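Local structure of MdcE (Pseudomonas aeruginosa, 5VIP) at residues 61-66 against 77-82; 145-150 against 249-254; 171-176 against 212-217; 69-74 against 119-124. The protein is the gamma subunit of a biotin-independent malonate decarboxylase and probably serves as a transferase component of that enzyme. All coordinates share one frame; numbering follows the deposited sequence.

Contact 1: residues 61-66 against 77-82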
loop_
_atom_site.group_PDB
_atom_site.type_symbol
_atom_site.label_atom_id
_atom_site.label_comp_id
_atom_site.label_asym_id
_atom_site.label_seq_id
_atom_site.Cartn_x
_atom_site.Cartn_y
_atom_site.Cartn_z
ATOM N N LEU A 61 -5.635 12.057 12.640
ATOM C CA LEU A 61 -6.506 11.070 12.016
ATOM C C LEU A 61 -6.321 9.736 12.691
ATOM O O LEU A 61 -5.204 9.279 12.862
ATOM C CB LEU A 61 -6.218 10.917 10.514
ATOM C CG LEU A 61 -6.341 12.156 9.638
ATOM C CD1 LEU A 61 -4.956 12.691 9.321
ATOM C CD2 LEU A 61 -7.087 11.806 8.367
ATOM N N ALA A 62 -7.428 9.104 13.040
ATOM C CA ALA A 62 -7.390 7.797 13.654
ATOM C C ALA A 62 -8.540 6.948 13.143
ATOM O O ALA A 62 -9.677 7.419 13.020
ATOM C CB ALA A 62 -7.457 7.919 15.190
ATOM N N VAL A 63 -8.239 5.693 12.846
ATOM C CA VAL A 63 -9.279 4.704 12.642
ATOM C C VAL A 63 -9.590 4.065 13.993
ATOM O O VAL A 63 -8.675 3.702 14.731
ATOM C CB VAL A 63 -8.843 3.644 11.640
ATOM C CG1 VAL A 63 -9.942 2.601 11.464
ATOM C CG2 VAL A 63 -8.493 4.306 10.308
ATOM N N VAL A 64 -10.872 3.943 14.330
ATOM C CA VAL A 64 -11.267 3.402 15.636
ATOM C C VAL A 64 -12.450 2.449 15.474
ATOM O O VAL A 64 -13.152 2.501 14.462
ATOM C CB VAL A 64 -11.653 4.534 16.622
ATOM C CG1 VAL A 64 -10.481 5.507 16.823
ATOM C CG2 VAL A 64 -12.884 5.267 16.103
ATOM N N PRO A 65 -12.678 1.570 16.466
ATOM C CA PRO A 65 -13.778 0.617 16.330
ATOM C C PRO A 65 -15.128 1.301 16.231
ATOM O O PRO A 65 -15.364 2.317 16.886
ATOM C CB PRO A 65 -13.681 -0.215 17.612
ATOM C CG PRO A 65 -12.267 -0.107 18.014
ATOM C CD PRO A 65 -11.866 1.289 17.661
ATOM N N ASP A 66 -15.993 0.751 15.387
ATOM C CA ASP A 66 -17.381 1.182 15.293
ATOM C C ASP A 66 -18.290 -0.043 15.249
ATOM O O ASP A 66 -18.483 -0.655 14.189
ATOM C CB ASP A 66 -17.609 2.062 14.062
ATOM C CG ASP A 66 -19.079 2.435 13.873
ATOM O OD1 ASP A 66 -19.852 2.365 14.857
ATOM O OD2 ASP A 66 -19.460 2.802 12.741
ATOM N N GLY A 77 -12.845 -2.304 14.481
ATOM C CA GLY A 77 -11.696 -1.440 14.292
ATOM C C GLY A 77 -10.930 -1.659 12.993
ATOM O O GLY A 77 -9.931 -0.976 12.745
ATOM N N GLU A 78 -11.402 -2.598 12.175
ATOM C CA GLU A 78 -10.795 -2.904 10.869
ATOM C C GLU A 78 -10.805 -1.718 9.915
ATOM O O GLU A 78 -11.697 -0.878 9.966
ATOM C CB GLU A 78 -11.526 -4.069 10.186
ATOM C CG GLU A 78 -11.494 -5.378 10.968
ATOM C CD GLU A 78 -12.715 -5.551 11.874
ATOM O OE1 GLU A 78 -13.403 -4.551 12.180
ATOM O OE2 GLU A 78 -12.997 -6.700 12.257
ATOM N N VAL A 79 -9.826 -1.664 9.017
ATOM C CA VAL A 79 -9.913 -0.709 7.918
ATOM C C VAL A 79 -10.677 -1.378 6.780
ATOM O O VAL A 79 -10.137 -2.222 6.071
ATOM C CB VAL A 79 -8.530 -0.234 7.458
ATOM C CG1 VAL A 79 -8.651 0.631 6.210
ATOM C CG2 VAL A 79 -7.862 0.553 8.578
ATOM N N GLY A 80 -11.950 -1.026 6.648
ATOM C CA GLY A 80 -12.799 -1.562 5.600
ATOM C C GLY A 80 -13.090 -0.511 4.542
ATOM O O GLY A 80 -12.319 0.431 4.366
ATOM N N LEU A 81 -14.207 -0.670 3.842
ATOM C CA LEU A 81 -14.541 0.184 2.702
ATOM C C LEU A 81 -14.728 1.646 3.087
ATOM O O LEU A 81 -14.222 2.550 2.411
ATOM C CB LEU A 81 -15.811 -0.336 2.023
ATOM C CG LEU A 81 -15.630 -1.684 1.326
ATOM C CD1 LEU A 81 -16.955 -2.404 1.216
ATOM C CD2 LEU A 81 -15.022 -1.468 -0.065
ATOM N N LEU A 82 -15.467 1.886 4.166
ATOM C CA LEU A 82 -15.780 3.252 4.550
ATOM C C LEU A 82 -14.555 3.929 5.132
ATOM O O LEU A 82 -14.376 5.135 4.985
ATOM C CB LEU A 82 -16.932 3.282 5.556
ATOM C CG LEU A 82 -18.235 2.708 4.992
ATOM C CD1 LEU A 82 -19.310 2.656 6.065
ATOM C CD2 LEU A 82 -18.700 3.542 3.803
HETATM O O HOH W 1 -13.025 0.594 11.887
HETATM O O HOH W 2 -14.952 -0.810 13.305
#
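Val63 and Val79 meet inside a beta-alpha-beta crossover of this crotonase-like fold, where the chain leaves strand 56-63 and returns through a loop to start helix 81-97, before adding the parallel strand 106-113. Val63 carries the apolar part. Its CG1 lies anti to the backbone N (chi1 179°), which brings that branch over the 77-79 backbone, 3.8 Å from Gly77 O, while also reaching Val79 CG2 at 4.1 Å. The two valines cross at about a right angle, and both rest on Val113 of strand 106-113; Val63 also touches Leu87 and Val79 touches Leu131, so the valine pair is packed between strand 106-113 and helices 81-97 and 127-143.

Farther out the backbones come very near, with Pro65 CA only 3.6 Å from Gly77 CA. The ring of Pro65 lies against this bare glycine backbone, its CB 3.9 Å from Gly77 N. Gly77 turns the chain there with a positive phi of 95°, a conformation that comes easily to glycine. Gly80 then stands at the N-cap of helix 81-97, its N bonded to Glu83 OE1.

Two waters do the polar joining across the gap. One donates to both Val64 O and Glu78 O, the second of these at 2.8 Å. The other accepts from both sides: Asp66 N and Gly77 N each reach this water at 2.8 Å.

Contact 2: residues 145-150 against 249-254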
loop_
_atom_site.group_PDB
_atom_site.type_symbol
_atom_site.label_atom_id
_atom_site.label_comp_id
_atom_site.label_asym_id
_atom_site.label_seq_id
_atom_site.Cartn_x
_atom_site.Cartn_y
_atom_site.Cartn_z
ATOM N N GLY A 145 4.069 18.424 0.244
ATOM C CA GLY A 145 4.697 19.157 1.326
ATOM C C GLY A 145 4.004 19.115 2.678
ATOM O O GLY A 145 4.419 19.809 3.600
ATOM N N HIS A 146 2.951 18.317 2.818
ATOM C CA HIS A 146 2.385 18.097 4.147
ATOM C C HIS A 146 3.282 17.171 4.952
ATOM O O HIS A 146 3.610 16.075 4.496
ATOM C CB HIS A 146 0.982 17.504 4.066
ATOM C CG HIS A 146 -0.039 18.439 3.500
ATOM N ND1 HIS A 146 -0.907 19.160 4.293
ATOM C CD2 HIS A 146 -0.336 18.767 2.219
ATOM C CE1 HIS A 146 -1.694 19.893 3.523
ATOM N NE2 HIS A 146 -1.370 19.670 2.261
ATOM N N PRO A 147 3.707 17.610 6.151
ATOM C CA PRO A 147 4.428 16.655 6.989
ATOM C C PRO A 147 3.477 15.561 7.452
ATOM O O PRO A 147 2.418 15.867 8.003
ATOM C CB PRO A 147 4.925 17.509 8.165
ATOM C CG PRO A 147 4.894 18.931 7.647
ATOM C CD PRO A 147 3.726 18.974 6.709
ATOM N N LEU A 148 3.834 14.306 7.199
ATOM C CA LEU A 148 3.066 13.175 7.708
ATOM C C LEU A 148 3.848 12.463 8.778
ATOM O O LEU A 148 4.999 12.071 8.556
ATOM C CB LEU A 148 2.744 12.155 6.618
ATOM C CG LEU A 148 1.554 12.308 5.695
ATOM C CD1 LEU A 148 1.686 13.596 4.891
ATOM C CD2 LEU A 148 1.546 11.084 4.777
ATOM N N ILE A 149 3.212 12.267 9.920
ATOM C CA ILE A 149 3.818 11.522 11.010
ATOM C C ILE A 149 2.894 10.400 11.410
ATOM O O ILE A 149 1.698 10.621 11.663
ATOM C CB ILE A 149 4.106 12.429 12.244
ATOM C CG1 ILE A 149 5.053 13.569 11.854
ATOM C CG2 ILE A 149 4.711 11.618 13.356
ATOM C CD1 ILE A 149 5.089 14.711 12.846
ATOM N N GLY A 150 3.445 9.190 11.476
ATOM C CA GLY A 150 2.672 8.046 11.922
ATOM C C GLY A 150 2.999 7.714 13.372
ATOM O O GLY A 150 4.150 7.425 13.694
ATOM N N GLU A 249 9.268 17.481 17.527
ATOM C CA GLU A 249 10.605 17.309 16.975
ATOM C C GLU A 249 10.584 16.600 15.609
ATOM O O GLU A 249 11.396 16.899 14.735
ATOM C CB GLU A 249 11.481 16.551 17.969
ATOM C CG GLU A 249 11.741 17.369 19.233
ATOM C CD GLU A 249 12.354 16.568 20.359
ATOM O OE1 GLU A 249 12.748 15.399 20.132
ATOM O OE2 GLU A 249 12.445 17.118 21.477
ATOM N N ALA A 250 9.651 15.673 15.427
ATOM C CA ALA A 250 9.498 15.010 14.136
ATOM C C ALA A 250 9.090 16.032 13.080
ATOM O O ALA A 250 9.647 16.070 11.991
ATOM C CB ALA A 250 8.480 13.879 14.233
ATOM N N LEU A 251 8.138 16.885 13.441
ATOM C CA LEU A 251 7.645 17.940 12.570
ATOM C C LEU A 251 8.771 18.889 12.167
ATOM O O LEU A 251 8.947 19.209 10.985
ATOM C CB LEU A 251 6.514 18.695 13.273
ATOM C CG LEU A 251 5.865 19.864 12.547
ATOM C CD1 LEU A 251 5.381 19.404 11.185
ATOM C CD2 LEU A 251 4.705 20.411 13.371
ATOM N N ALA A 252 9.542 19.324 13.160
ATOM C CA ALA A 252 10.705 20.171 12.921
ATOM C C ALA A 252 11.715 19.481 12.015
ATOM O O ALA A 252 12.292 20.109 11.126
ATOM C CB ALA A 252 11.363 20.563 14.255
ATOM N N ASP A 253 11.922 18.185 12.238
ATOM C CA ASP A 253 12.890 17.406 11.464
ATOM C C ASP A 253 12.478 17.238 9.993
ATOM O O ASP A 253 13.329 17.170 9.105
ATOM C CB ASP A 253 13.095 16.029 12.115
ATOM C CG ASP A 253 14.220 15.248 11.473
ATOM O OD1 ASP A 253 15.398 15.562 11.746
ATOM O OD2 ASP A 253 13.931 14.323 10.689
ATOM N N ILE A 254 11.172 17.178 9.743
ATOM C CA ILE A 254 10.647 17.008 8.386
ATOM C C ILE A 254 10.698 18.298 7.576
ATOM O O ILE A 254 11.156 18.308 6.431
ATOM C CB ILE A 254 9.182 16.513 8.415
ATOM C CG1 ILE A 254 9.108 15.108 8.993
ATOM C CG2 ILE A 254 8.550 16.566 7.016
ATOM C CD1 ILE A 254 7.727 14.753 9.557
#
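Pro147 and Ile149 press against the last turn and a half of helix 237-254, part of the helical layer on one face of the central sheet in this crotonase-like alpha/beta fold. Strand 148-150 and helix 249-254 run roughly antiparallel at 142°, their axes approaching to 9.2 Å.

The interaction between them is apolar. Pro147 meets the helix through CB and CG, each 3.6 Å from Leu251 CD1, and CB also meets Ile254 CG2 at 3.9 Å. Leu251 starts sidelong to the strand, but with CG anti to its backbone N (chi1 179°) the end of the chain swings round to the proline. Ile149 meets the helix nearer its start in this segment, its CD1 3.8 Å from Ala250 CB. Ile172, on the next strand, touches both Ile149 and Ala250 and continues the same apolar layer. Leu148 points to the other face of the sheet, where it packs on Tyr138 and Arg142 of helix 127-143.

A polar bond works at the border: Asp253 OD2 forms a salt bridge with Arg170 NE, tying the helix to the start of strand 170-174. Next to Asp253, Ile254 turns its CD1 to Ile149 CG1, 3.7 Å away.

Contact 3: residues 171-176 against 212-217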
loop_
_atom_site.group_PDB
_atom_site.type_symbol
_atom_site.label_atom_id
_atom_site.label_comp_id
_atom_site.label_asym_id
_atom_site.label_seq_id
_atom_site.Cartn_x
_atom_site.Cartn_y
_atom_site.Cartn_z
ATOM N N LEU A 171 8.048 7.718 11.264
ATOM C CA LEU A 171 7.285 6.780 12.071
ATOM C C LEU A 171 7.793 6.784 13.508
ATOM O O LEU A 171 8.990 6.601 13.756
ATOM C CB LEU A 171 7.372 5.365 11.500
ATOM C CG LEU A 171 6.658 5.086 10.172
ATOM C CD1 LEU A 171 6.952 3.666 9.740
ATOM C CD2 LEU A 171 5.154 5.303 10.302
ATOM N N ILE A 172 6.877 7.001 14.444
ATOM C CA ILE A 172 7.185 6.940 15.875
ATOM C C ILE A 172 6.323 5.874 16.518
ATOM O O ILE A 172 5.112 5.854 16.311
ATOM C CB ILE A 172 6.930 8.296 16.569
ATOM C CG1 ILE A 172 7.862 9.365 15.995
ATOM C CG2 ILE A 172 7.065 8.172 18.105
ATOM C CD1 ILE A 172 7.385 10.797 16.258
ATOM N N ALA A 173 6.934 4.975 17.286
ATOM C CA ALA A 173 6.169 3.926 17.939
ATOM C C ALA A 173 6.290 4.035 19.458
ATOM O O ALA A 173 7.352 4.373 19.971
ATOM C CB ALA A 173 6.644 2.549 17.474
ATOM N N LEU A 174 5.209 3.739 20.165
ATOM C CA LEU A 174 5.294 3.544 21.607
ATOM C C LEU A 174 6.006 2.218 21.889
ATOM O O LEU A 174 5.774 1.211 21.207
ATOM C CB LEU A 174 3.906 3.576 22.245
ATOM C CG LEU A 174 3.120 4.854 21.937
ATOM C CD1 LEU A 174 1.801 4.885 22.667
ATOM C CD2 LEU A 174 3.955 6.086 22.240
ATOM N N HIS A 175 6.904 2.231 22.870
ATOM C CA HIS A 175 7.686 1.048 23.188
ATOM C C HIS A 175 6.900 0.223 24.195
ATOM O O HIS A 175 7.089 0.350 25.409
ATOM C CB HIS A 175 9.068 1.437 23.733
ATOM C CG HIS A 175 10.000 0.277 23.912
ATOM N ND1 HIS A 175 10.182 -0.354 25.124
ATOM C CD2 HIS A 175 10.808 -0.361 23.033
ATOM C CE1 HIS A 175 11.057 -1.334 24.983
ATOM N NE2 HIS A 175 11.453 -1.360 23.724
ATOM N N ASP A 176 6.014 -0.620 23.678
ATOM C CA ASP A 176 5.045 -1.355 24.488
ATOM C C ASP A 176 4.694 -2.670 23.795
ATOM O O ASP A 176 4.636 -2.719 22.559
ATOM C CB ASP A 176 3.800 -0.491 24.704
ATOM C CG ASP A 176 2.658 -1.249 25.326
ATOM O OD1 ASP A 176 2.639 -1.358 26.565
ATOM O OD2 ASP A 176 1.776 -1.734 24.585
ATOM N N TYR A 212 6.930 -10.068 15.783
ATOM C CA TYR A 212 5.801 -9.158 15.983
ATOM C C TYR A 212 6.127 -7.977 16.914
ATOM O O TYR A 212 5.472 -6.936 16.851
ATOM C CB TYR A 212 4.596 -9.940 16.531
ATOM C CG TYR A 212 3.902 -10.770 15.474
ATOM C CD1 TYR A 212 4.396 -12.020 15.106
ATOM C CD2 TYR A 212 2.770 -10.294 14.823
ATOM C CE1 TYR A 212 3.774 -12.778 14.129
ATOM C CE2 TYR A 212 2.139 -11.044 13.841
ATOM C CZ TYR A 212 2.655 -12.284 13.491
ATOM O OH TYR A 212 2.028 -13.026 12.517
ATOM N N ASP A 213 7.134 -8.132 17.769
ATOM C CA ASP A 213 7.456 -7.099 18.755
ATOM C C ASP A 213 8.114 -5.869 18.136
ATOM O O ASP A 213 8.739 -5.942 17.075
ATOM C CB ASP A 213 8.378 -7.657 19.828
ATOM C CG ASP A 213 9.776 -7.883 19.310
ATOM O OD1 ASP A 213 9.995 -8.911 18.635
ATOM O OD2 ASP A 213 10.647 -7.023 19.549
ATOM N N ILE A 214 8.022 -4.743 18.833
ATOM C CA ILE A 214 8.454 -3.482 18.265
ATOM C C ILE A 214 9.978 -3.302 18.320
ATOM O O ILE A 214 10.541 -2.528 17.549
ATOM C CB ILE A 214 7.732 -2.305 18.967
ATOM C CG1 ILE A 214 7.792 -1.046 18.102
ATOM C CG2 ILE A 214 8.258 -2.103 20.386
ATOM C CD1 ILE A 214 7.048 -1.191 16.765
ATOM N N ASP A 215 10.661 -4.028 19.206
ATOM C CA ASP A 215 12.121 -3.968 19.213
ATOM C C ASP A 215 12.702 -4.580 17.935
ATOM O O ASP A 215 13.607 -4.015 17.315
ATOM C CB ASP A 215 12.687 -4.676 20.441
ATOM C CG ASP A 215 12.668 -3.797 21.672
ATOM O OD1 ASP A 215 12.831 -2.571 21.521
ATOM O OD2 ASP A 215 12.484 -4.328 22.785
ATOM N N SER A 216 12.179 -5.744 17.558
ATOM C CA SER A 216 12.558 -6.386 16.306
ATOM C C SER A 216 12.330 -5.461 15.118
ATOM O O SER A 216 13.207 -5.316 14.267
ATOM C CB SER A 216 11.769 -7.675 16.110
ATOM O OG SER A 216 12.122 -8.632 17.091
ATOM N N TYR A 217 11.154 -4.835 15.067
ATOM C CA TYR A 217 10.824 -3.933 13.966
ATOM C C TYR A 217 11.793 -2.759 13.927
ATOM O O TYR A 217 12.272 -2.379 12.861
ATOM C CB TYR A 217 9.376 -3.437 14.085
ATOM C CG TYR A 217 8.934 -2.538 12.946
ATOM C CD1 TYR A 217 8.601 -3.070 11.706
ATOM C CD2 TYR A 217 8.836 -1.163 13.117
ATOM C CE1 TYR A 217 8.191 -2.257 10.661
ATOM C CE2 TYR A 217 8.432 -0.336 12.073
ATOM C CZ TYR A 217 8.105 -0.893 10.848
ATOM O OH TYR A 217 7.699 -0.084 9.806
HETATM O O HOH W 3 6.039 -4.823 20.805
#
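The strand that begins segment 171-176 leads to an inverse gamma turn centred on His175, and this turn brings the chain past the first residue of helix 214-217: His175 CA and Ile214 CA are 6.7 Å apart. A water spans the backbones here, donating to Asp176 O and accepting from Ile214 N at 2.8 Å.

Ile214 points at the strand. With CG1 anti to its backbone N (chi1 -161°), the long branch lies across Ala173, whose CB is 3.8 Å from both CG1 and CD1, and CG2 is left to approach His175 CD2 at 4.1 Å. One turn on, Tyr217 sets its OH 3.8 Å from Leu171 CD1, crossing that leucine at about a right angle; the hydroxyl is paired with Tyr166 OH.

The helix thus packs on strand 170-174 of the crotonase-like sheet, and Asp213 N-caps it, OD2 accepting from Ser216 N at 2.8 Å. At the solvent-exposed side, His175 reaches over to Asp215. Its NE2 donates to Asp215 OD1 at 2.9 Å, the oxygen lying nearly in the ring plane and approached on its syn side, with a longer, weak bond to OD2. Ring and carboxylate are twisted 47° apart, a His-carboxylate pair in which one N-H is shared unevenly between two oxygens.

Contact 4: residues 69-74 against 119-124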
loop_
_atom_site.group_PDB
_atom_site.type_symbol
_atom_site.label_atom_id
_atom_site.label_comp_id
_atom_site.label_asym_id
_atom_site.label_seq_id
_atom_site.Cartn_x
_atom_site.Cartn_y
_atom_site.Cartn_z
ATOM N N ASN A 69 -20.943 -0.171 12.536
ATOM C CA ASN A 69 -20.504 -0.021 11.150
ATOM C C ASN A 69 -21.511 -0.653 10.196
ATOM O O ASN A 69 -21.924 -1.792 10.404
ATOM C CB ASN A 69 -19.121 -0.651 10.950
ATOM C CG ASN A 69 -18.404 -0.110 9.728
ATOM O OD1 ASN A 69 -18.925 -0.156 8.615
ATOM N ND2 ASN A 69 -17.205 0.430 9.936
ATOM N N PRO A 70 -21.929 0.097 9.165
ATOM C CA PRO A 70 -22.823 -0.422 8.121
ATOM C C PRO A 70 -22.314 -1.741 7.538
ATOM O O PRO A 70 -23.117 -2.550 7.081
ATOM C CB PRO A 70 -22.816 0.691 7.066
ATOM C CG PRO A 70 -22.538 1.932 7.851
ATOM C CD PRO A 70 -21.616 1.526 8.971
ATOM N N PHE A 71 -20.998 -1.952 7.570
ATOM C CA PHE A 71 -20.402 -3.202 7.112
ATOM C C PHE A 71 -20.049 -4.111 8.283
ATOM O O PHE A 71 -19.154 -3.800 9.075
ATOM C CB PHE A 71 -19.170 -2.909 6.247
ATOM C CG PHE A 71 -19.522 -2.326 4.915
ATOM C CD1 PHE A 71 -19.865 -3.152 3.861
ATOM C CD2 PHE A 71 -19.572 -0.951 4.731
ATOM C CE1 PHE A 71 -20.214 -2.629 2.629
ATOM C CE2 PHE A 71 -19.932 -0.419 3.499
ATOM C CZ PHE A 71 -20.250 -1.264 2.448
ATOM N N PRO A 72 -20.753 -5.247 8.392
ATOM C CA PRO A 72 -20.620 -6.143 9.549
ATOM C C PRO A 72 -19.185 -6.615 9.743
ATOM O O PRO A 72 -18.749 -6.790 10.877
ATOM C CB PRO A 72 -21.540 -7.319 9.200
ATOM C CG PRO A 72 -22.461 -6.800 8.159
ATOM C CD PRO A 72 -21.698 -5.769 7.394
ATOM N N ARG A 73 -18.448 -6.781 8.649
ATOM C CA ARG A 73 -17.075 -7.263 8.744
ATOM C C ARG A 73 -16.096 -6.174 9.220
ATOM O O ARG A 73 -14.895 -6.424 9.398
ATOM C CB ARG A 73 -16.630 -7.840 7.395
ATOM C CG ARG A 73 -17.351 -9.144 7.012
ATOM C CD ARG A 73 -17.217 -10.225 8.097
ATOM N NE ARG A 73 -15.850 -10.339 8.607
ATOM C CZ ARG A 73 -15.482 -11.091 9.644
ATOM N NH1 ARG A 73 -16.377 -11.818 10.306
ATOM N NH2 ARG A 73 -14.209 -11.108 10.026
ATOM N N ALA A 74 -16.609 -4.970 9.450
ATOM C CA ALA A 74 -15.753 -3.876 9.898
ATOM C C ALA A 74 -16.238 -3.276 11.217
ATOM O O ALA A 74 -16.271 -2.057 11.370
ATOM C CB ALA A 74 -15.680 -2.796 8.826
ATOM N N GLY A 119 -14.006 -9.966 4.044
ATOM C CA GLY A 119 -15.378 -10.298 3.706
ATOM C C GLY A 119 -15.610 -10.371 2.217
ATOM O O GLY A 119 -14.829 -9.824 1.442
ATOM N N ARG A 120 -16.691 -11.033 1.822
ATOM C CA ARG A 120 -17.011 -11.196 0.412
ATOM C C ARG A 120 -17.615 -9.917 -0.159
ATOM O O ARG A 120 -17.392 -9.589 -1.317
ATOM C CB ARG A 120 -17.953 -12.389 0.209
ATOM C CG ARG A 120 -17.257 -13.722 0.454
ATOM C CD ARG A 120 -18.227 -14.894 0.630
ATOM N NE ARG A 120 -17.499 -16.111 0.990
ATOM C CZ ARG A 120 -17.098 -16.411 2.226
ATOM N NH1 ARG A 120 -17.357 -15.591 3.236
ATOM N NH2 ARG A 120 -16.430 -17.536 2.454
ATOM N N ARG A 121 -18.358 -9.174 0.650
ATOM C CA ARG A 121 -18.870 -7.898 0.171
ATOM C C ARG A 121 -17.728 -6.897 -0.010
ATOM O O ARG A 121 -17.710 -6.129 -0.980
ATOM C CB ARG A 121 -19.928 -7.346 1.121
ATOM C CG ARG A 121 -21.332 -7.598 0.606
ATOM C CD ARG A 121 -22.339 -7.664 1.726
ATOM N NE ARG A 121 -22.307 -6.472 2.564
ATOM C CZ ARG A 121 -22.863 -6.403 3.766
ATOM N NH1 ARG A 121 -23.483 -7.465 4.270
ATOM N NH2 ARG A 121 -22.798 -5.275 4.463
ATOM N N GLU A 122 -16.772 -6.921 0.916
ATOM C CA GLU A 122 -15.594 -6.066 0.813
ATOM C C GLU A 122 -14.834 -6.350 -0.485
ATOM O O GLU A 122 -14.505 -5.424 -1.221
ATOM C CB GLU A 122 -14.679 -6.255 2.028
ATOM C CG GLU A 122 -15.121 -5.503 3.288
ATOM C CD GLU A 122 -16.385 -6.085 3.934
ATOM O OE1 GLU A 122 -16.715 -7.259 3.664
ATOM O OE2 GLU A 122 -17.039 -5.359 4.714
ATOM N N GLU A 123 -14.579 -7.622 -0.790
ATOM C CA GLU A 123 -13.886 -7.954 -2.038
ATOM C C GLU A 123 -14.701 -7.566 -3.272
ATOM O O GLU A 123 -14.161 -6.992 -4.214
ATOM C CB GLU A 123 -13.545 -9.448 -2.111
ATOM C CG GLU A 123 -12.467 -9.884 -1.151
ATOM C CD GLU A 123 -11.166 -9.095 -1.300
ATOM O OE1 GLU A 123 -10.832 -8.648 -2.428
ATOM O OE2 GLU A 123 -10.471 -8.932 -0.280
ATOM N N ALA A 124 -15.997 -7.884 -3.271
ATOM C CA ALA A 124 -16.845 -7.589 -4.420
ATOM C C ALA A 124 -16.882 -6.097 -4.720
ATOM O O ALA A 124 -16.925 -5.689 -5.886
ATOM C CB ALA A 124 -18.261 -8.113 -4.188
#
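Phe71, whose side chain meets Arg121 and Glu122, is fixed through both its backbone polar atoms. Its O accepts from Ala74 N at 2.8 Å, and its N donates almost straight to Asn69 OD1 (2.9 Å, 167°), an Asx turn. Asn69 ND2 is in turn bonded to Glu83 OE2, so the turn is secured to helix 81-97.

The contact itself joins this loop to the short helix 120-124 by close approach. Glu122 leaves the helix to one side, but a bend at chi2 (70°) carries its carboxylate back between Phe71 and Arg73. There OE2 lies 3.6 Å from Phe71 CB and 3.7 Å from Arg73 CB. The chain of Arg73 begins toward the helix, with its CG 4.0 Å from Gly119 CA at the N-cap, then bends twice and leads its guanidinium away; NE makes a weak bond to Tyr118 O.

Arg121 reaches the loop from the more exposed flank. Its NH2 comes within 3.2 Å of Pro72 CD, a tight approach, and stands 3.7 Å from Phe71 CD1, with the guanidinium and ring planes 45° apart. Beyond the helix, Arg120 forms a salt bridge with an acidic side chain of another protein chain in the assembly, and Phe71 packs on an apolar side chain there.

Across this contact the carboxylate of Glu122 meets carbon atoms, with Arg73 NE 5.9 Å from its OE1; that nearby positive charge and the amino end of helix 120-124 probably help to keep it ionised.

Overall arrangement
Contacts 1, 2 and 3 all reach the six-stranded mixed sheet, through strands 56-63, 148-152 and 170-174 respectively, the last two being neighbours. Contacts 1 and 4 interlock along the chain, their segments alternating, and touch in space with centres 12 Å apart: Leu81 and Leu82 of helix 81-97 pack on Phe71 and Pro70. Contact 2 opens only after both have closed, and contact 3 is nested inside its long loop; a probable backbone hydrogen bond from Ile172 N to Gly150 O joins the two. Contacts 2 and 4 lie on opposite sides of the chain's centre, about 34 Å between centres. Contact 4, off the sheet, borders another protein chain of the assembly, whereas none touches contact 2.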